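Local coordinates for protein HTP-2 (Caenorhabditis elegans, PDB 4TZM), which is a meiotic HORMA domain protein of the chromosome axis that binds a closure motif peptide of its partner HTP-3, at residues K128-L141 and E149-Y161. Residues are numbered along the deposited sequence; the frame is centred on the assembly and turned at random.
Sequences KFIYFENGGVVARL and EDPHFAELAQLRY
The ring of Phe132 meets the helix 153-158 edge-on: two backbone carbonyl oxygens lie at its rim near the ring plane, with CE2 of Phe132 3.2 Å from O of Ala157 and Leu156 O beside CZ; Arg236 makes a cation-pi contact with this ring. Phe153 takes Ala157 CB, of its own helix, over one face toward the rim, while Arg140 O sits at its edge; CD1 of Ile130, CB of Ala139 and CD2 of Leu141 approach that ring obliquely. The imidazole of His152 carries a water at its edge, 2.7 Å from NE2, and this water donates to Phe129 O, tying His152 to strand 123-133. Lys128 passes obliquely by this ring, its CD 3.5 Å from His152 CE1, and the His243 ring of strand 240-248 stacks with the imidazole.

Between the aromatic groups, Ile130 has CG1 beside its backbone N (chi1 -57°) and an extended end, which carries CD1 to 3.7 Å from both CB and CD2 of Leu156 and lays CG1 near the Phe153 ring. With an alanine here the CG1-CD1 arm is gone, which would probably open a gap between Phe153 and Leu156 and let the Phe153 ring turn more easily. Further along, the strand 138-139 comes closest at Ala139, whose CB is 4.0 Å from Ala157 CB; two small residues let the backbones draw near.

The short helix thus lies over one face of the HORMA domain's antiparallel sheet, at 42° to the strand 128-133, held mainly by apolar contact. Lys128 NZ and OD1 of the poorly ordered Asp150, 4.4 Å apart, form no salt bridge. His152 ND1 is buried without a modelled partner. The water bridge from His152 NE2 to Phe129 O is the polar link between the segments, and the carbonyl oxygens at the Phe132 rim probably add a weak electrostatic part.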
# COMPACT_ATOMS: atom_id res chain seq x y z
N LYS A 128 4.31 -0.54 5.46
CA LYS A 128 4.55 0.11 6.75
C LYS A 128 4.75 1.60 6.58
O LYS A 128 5.37 2.05 5.61
CB LYS A 128 5.77 -0.51 7.43
CG LYS A 128 5.63 -2.00 7.74
CD LYS A 128 6.93 -2.59 8.25
CE LYS A 128 6.77 -4.07 8.57
NZ LYS A 128 8.04 -4.69 9.07
N PHE A 129 4.25 2.38 7.53
CA PHE A 129 4.20 3.82 7.37
C PHE A 129 5.08 4.59 8.36
O PHE A 129 5.40 4.10 9.45
CB PHE A 129 2.74 4.30 7.48
CG PHE A 129 1.87 3.83 6.33
CD1 PHE A 129 1.22 2.61 6.39
CD2 PHE A 129 1.73 4.61 5.20
CE1 PHE A 129 0.43 2.17 5.33
CE2 PHE A 129 0.94 4.18 4.14
CZ PHE A 129 0.29 2.96 4.21
N ILE A 130 5.49 5.78 7.95
CA ILE A 130 6.20 6.71 8.82
C ILE A 130 5.54 8.07 8.67
O ILE A 130 5.24 8.51 7.56
CB ILE A 130 7.70 6.83 8.46
CG1 ILE A 130 8.38 5.46 8.52
CG2 ILE A 130 8.40 7.82 9.39
CD1 ILE A 130 9.81 5.46 8.03
N TYR A 131 5.30 8.73 9.80
CA TYR A 131 4.66 10.03 9.78
C TYR A 131 5.69 11.11 10.10
O TYR A 131 6.56 10.91 10.95
CB TYR A 131 3.50 10.05 10.77
CG TYR A 131 2.43 9.05 10.40
CD1 TYR A 131 1.45 9.37 9.46
CD2 TYR A 131 2.41 7.77 10.95
CE1 TYR A 131 0.48 8.46 9.10
CE2 TYR A 131 1.44 6.85 10.59
CZ TYR A 131 0.48 7.20 9.66
OH TYR A 131 -0.50 6.30 9.29
N PHE A 132 5.62 12.23 9.39
CA PHE A 132 6.57 13.32 9.62
C PHE A 132 5.87 14.56 10.14
O PHE A 132 4.68 14.77 9.92
CB PHE A 132 7.33 13.66 8.34
CG PHE A 132 8.25 12.57 7.86
CD1 PHE A 132 7.76 11.53 7.08
CD2 PHE A 132 9.60 12.58 8.18
CE1 PHE A 132 8.60 10.52 6.63
CE2 PHE A 132 10.44 11.57 7.74
CZ PHE A 132 9.94 10.54 6.97
N GLU A 133 6.65 15.38 10.83
CA GLU A 133 6.17 16.64 11.39
C GLU A 133 7.15 17.74 11.03
O GLU A 133 8.18 17.47 10.40
CB GLU A 133 6.03 16.52 12.90
CG GLU A 133 7.35 16.30 13.61
CD GLU A 133 7.20 15.57 14.93
OE1 GLU A 133 6.04 15.35 15.35
OE2 GLU A 133 8.23 15.22 15.54
N ASN A 134 6.84 18.97 11.42
CA ASN A 134 7.71 20.11 11.17
C ASN A 134 8.08 20.23 9.69
O ASN A 134 9.21 19.95 9.30
CB ASN A 134 8.97 20.00 12.03
CG ASN A 134 9.77 21.29 12.06
OD1 ASN A 134 9.32 22.34 11.61
ND2 ASN A 134 10.98 21.22 12.61
N GLY A 135 7.11 20.63 8.87
CA GLY A 135 7.31 20.78 7.44
C GLY A 135 7.52 19.46 6.72
O GLY A 135 8.03 19.43 5.60
N GLY A 136 7.13 18.36 7.36
CA GLY A 136 7.29 17.03 6.78
C GLY A 136 8.73 16.55 6.75
O GLY A 136 9.10 15.73 5.90
N VAL A 137 9.55 17.05 7.68
CA VAL A 137 10.98 16.75 7.70
C VAL A 137 11.37 15.76 8.81
O VAL A 137 12.16 14.84 8.57
CB VAL A 137 11.81 18.05 7.88
CG1 VAL A 137 13.29 17.72 8.10
CG2 VAL A 137 11.62 18.97 6.68
N VAL A 138 10.81 15.96 10.00
CA VAL A 138 11.19 15.17 11.17
C VAL A 138 10.22 14.02 11.44
O VAL A 138 9.02 14.24 11.61
CB VAL A 138 11.28 16.06 12.43
CG1 VAL A 138 11.74 15.24 13.62
CG2 VAL A 138 12.21 17.24 12.19
N ALA A 139 10.74 12.80 11.49
CA ALA A 139 9.93 11.61 11.73
C ALA A 139 9.45 11.52 13.18
O ALA A 139 10.21 11.78 14.11
CB ALA A 139 10.71 10.36 11.35
N ARG A 140 8.19 11.13 13.36
CA ARG A 140 7.64 10.94 14.70
C ARG A 140 8.08 9.60 15.28
O ARG A 140 8.19 8.61 14.55
CB ARG A 140 6.11 11.00 14.68
CG ARG A 140 5.54 12.33 14.22
CD ARG A 140 4.24 12.65 14.96
NE ARG A 140 3.16 11.71 14.64
CZ ARG A 140 2.18 11.96 13.79
NH1 ARG A 140 2.13 13.12 13.16
NH2 ARG A 140 1.24 11.04 13.56
N LEU A 141 8.33 9.56 16.58
CA LEU A 141 8.58 8.30 17.28
C LEU A 141 8.32 8.43 18.78
O LEU A 141 8.14 7.43 19.48
CB LEU A 141 10.01 7.81 17.03
CG LEU A 141 11.21 8.69 17.40
CD1 LEU A 141 11.61 8.52 18.87
CD2 LEU A 141 12.39 8.39 16.49
N GLU A 149 14.10 -0.75 15.80
CA GLU A 149 13.14 -1.85 15.77
C GLU A 149 13.11 -2.52 14.40
O GLU A 149 13.63 -3.62 14.22
CB GLU A 149 11.74 -1.34 16.13
CG GLU A 149 11.70 0.06 16.73
CD GLU A 149 10.64 0.93 16.09
OE1 GLU A 149 9.76 1.45 16.82
OE2 GLU A 149 10.68 1.11 14.85
N ASP A 150 12.51 -1.83 13.43
CA ASP A 150 12.38 -2.33 12.06
C ASP A 150 13.54 -1.83 11.18
O ASP A 150 13.93 -0.67 11.27
CB ASP A 150 11.04 -1.90 11.46
CG ASP A 150 9.86 -2.37 12.29
OD1 ASP A 150 9.92 -3.50 12.81
OD2 ASP A 150 8.88 -1.61 12.40
N PRO A 151 14.07 -2.72 10.32
CA PRO A 151 15.28 -2.45 9.53
C PRO A 151 15.14 -1.27 8.56
O PRO A 151 16.13 -0.60 8.27
CB PRO A 151 15.48 -3.75 8.75
CG PRO A 151 14.13 -4.38 8.69
CD PRO A 151 13.48 -4.03 9.99
N HIS A 152 13.93 -1.03 8.07
CA HIS A 152 13.69 0.00 7.07
C HIS A 152 13.68 1.41 7.65
O HIS A 152 14.02 2.37 6.96
CB HIS A 152 12.35 -0.26 6.36
CG HIS A 152 11.16 -0.01 7.22
ND1 HIS A 152 10.70 -0.92 8.14
CD2 HIS A 152 10.33 1.07 7.31
CE1 HIS A 152 9.63 -0.42 8.76
NE2 HIS A 152 9.40 0.78 8.27
N PHE A 153 13.28 1.52 8.92
CA PHE A 153 12.97 2.81 9.53
C PHE A 153 14.13 3.81 9.45
O PHE A 153 13.95 4.92 8.96
CB PHE A 153 12.54 2.62 10.99
CG PHE A 153 12.06 3.88 11.66
CD1 PHE A 153 12.94 4.71 12.34
CD2 PHE A 153 10.72 4.24 11.60
CE1 PHE A 153 12.49 5.87 12.96
CE2 PHE A 153 10.26 5.40 12.21
CZ PHE A 153 11.15 6.21 12.89
N ALA A 154 15.30 3.40 9.94
CA ALA A 154 16.46 4.29 10.00
C ALA A 154 16.74 4.98 8.67
O ALA A 154 16.98 6.18 8.63
CB ALA A 154 17.69 3.51 10.46
N GLU A 155 16.69 4.22 7.58
CA GLU A 155 16.94 4.79 6.26
C GLU A 155 15.76 5.65 5.79
O GLU A 155 15.94 6.82 5.46
CB GLU A 155 17.21 3.68 5.24
CG GLU A 155 17.51 4.19 3.85
CD GLU A 155 17.82 3.08 2.87
OE1 GLU A 155 17.69 1.90 3.26
OE2 GLU A 155 18.20 3.38 1.72
N LEU A 156 14.57 5.07 5.78
CA LEU A 156 13.38 5.75 5.27
C LEU A 156 13.03 7.02 6.04
O LEU A 156 12.48 7.96 5.47
CB LEU A 156 12.18 4.79 5.28
CG LEU A 156 10.99 5.23 4.42
CD1 LEU A 156 11.44 5.41 2.97
CD2 LEU A 156 9.84 4.23 4.51
N ALA A 157 13.35 7.05 7.33
CA ALA A 157 13.09 8.23 8.15
C ALA A 157 13.96 9.40 7.71
O ALA A 157 13.52 10.55 7.74
CB ALA A 157 13.34 7.91 9.62
N GLN A 158 15.18 9.10 7.29
CA GLN A 158 16.12 10.11 6.82
C GLN A 158 15.80 10.57 5.40
O GLN A 158 16.26 11.62 4.96
CB GLN A 158 17.56 9.58 6.87
CG GLN A 158 18.12 9.34 8.27
CD GLN A 158 19.59 8.95 8.25
OE1 GLN A 158 20.02 8.15 7.41
NE2 GLN A 158 20.37 9.50 9.17
N LEU A 159 15.00 9.78 4.69
CA LEU A 159 14.70 10.07 3.29
C LEU A 159 13.89 11.36 3.10
O LEU A 159 12.84 11.54 3.71
CB LEU A 159 13.94 8.90 2.65
CG LEU A 159 13.66 9.11 1.17
CD1 LEU A 159 14.96 9.38 0.43
CD2 LEU A 159 12.94 7.92 0.58
N ARG A 160 14.40 12.24 2.24
CA ARG A 160 13.81 13.55 2.00
C ARG A 160 12.65 13.49 1.02
O ARG A 160 12.58 12.60 0.17
CB ARG A 160 14.86 14.51 1.46
CG ARG A 160 15.21 15.70 2.34
CD ARG A 160 16.14 16.65 1.58
NE ARG A 160 17.04 17.40 2.46
CZ ARG A 160 18.05 18.14 2.02
NH1 ARG A 160 18.28 18.23 0.71
NH2 ARG A 160 18.83 18.79 2.87
N TYR A 161 11.75 14.46 1.11
CA TYR A 161 10.75 14.66 0.07
C TYR A 161 11.41 15.39 -1.09
O TYR A 161 11.93 16.50 -0.92
CB TYR A 161 9.53 15.42 0.59
CG TYR A 161 8.69 16.00 -0.52
CD1 TYR A 161 7.88 15.18 -1.29
CD2 TYR A 161 8.71 17.36 -0.80
CE1 TYR A 161 7.11 15.69 -2.32
CE2 TYR A 161 7.94 17.88 -1.83
CZ TYR A 161 7.15 17.05 -2.58
OH TYR A 161 6.39 17.57 -3.60
O HOH W 1 7.56 1.94 9.88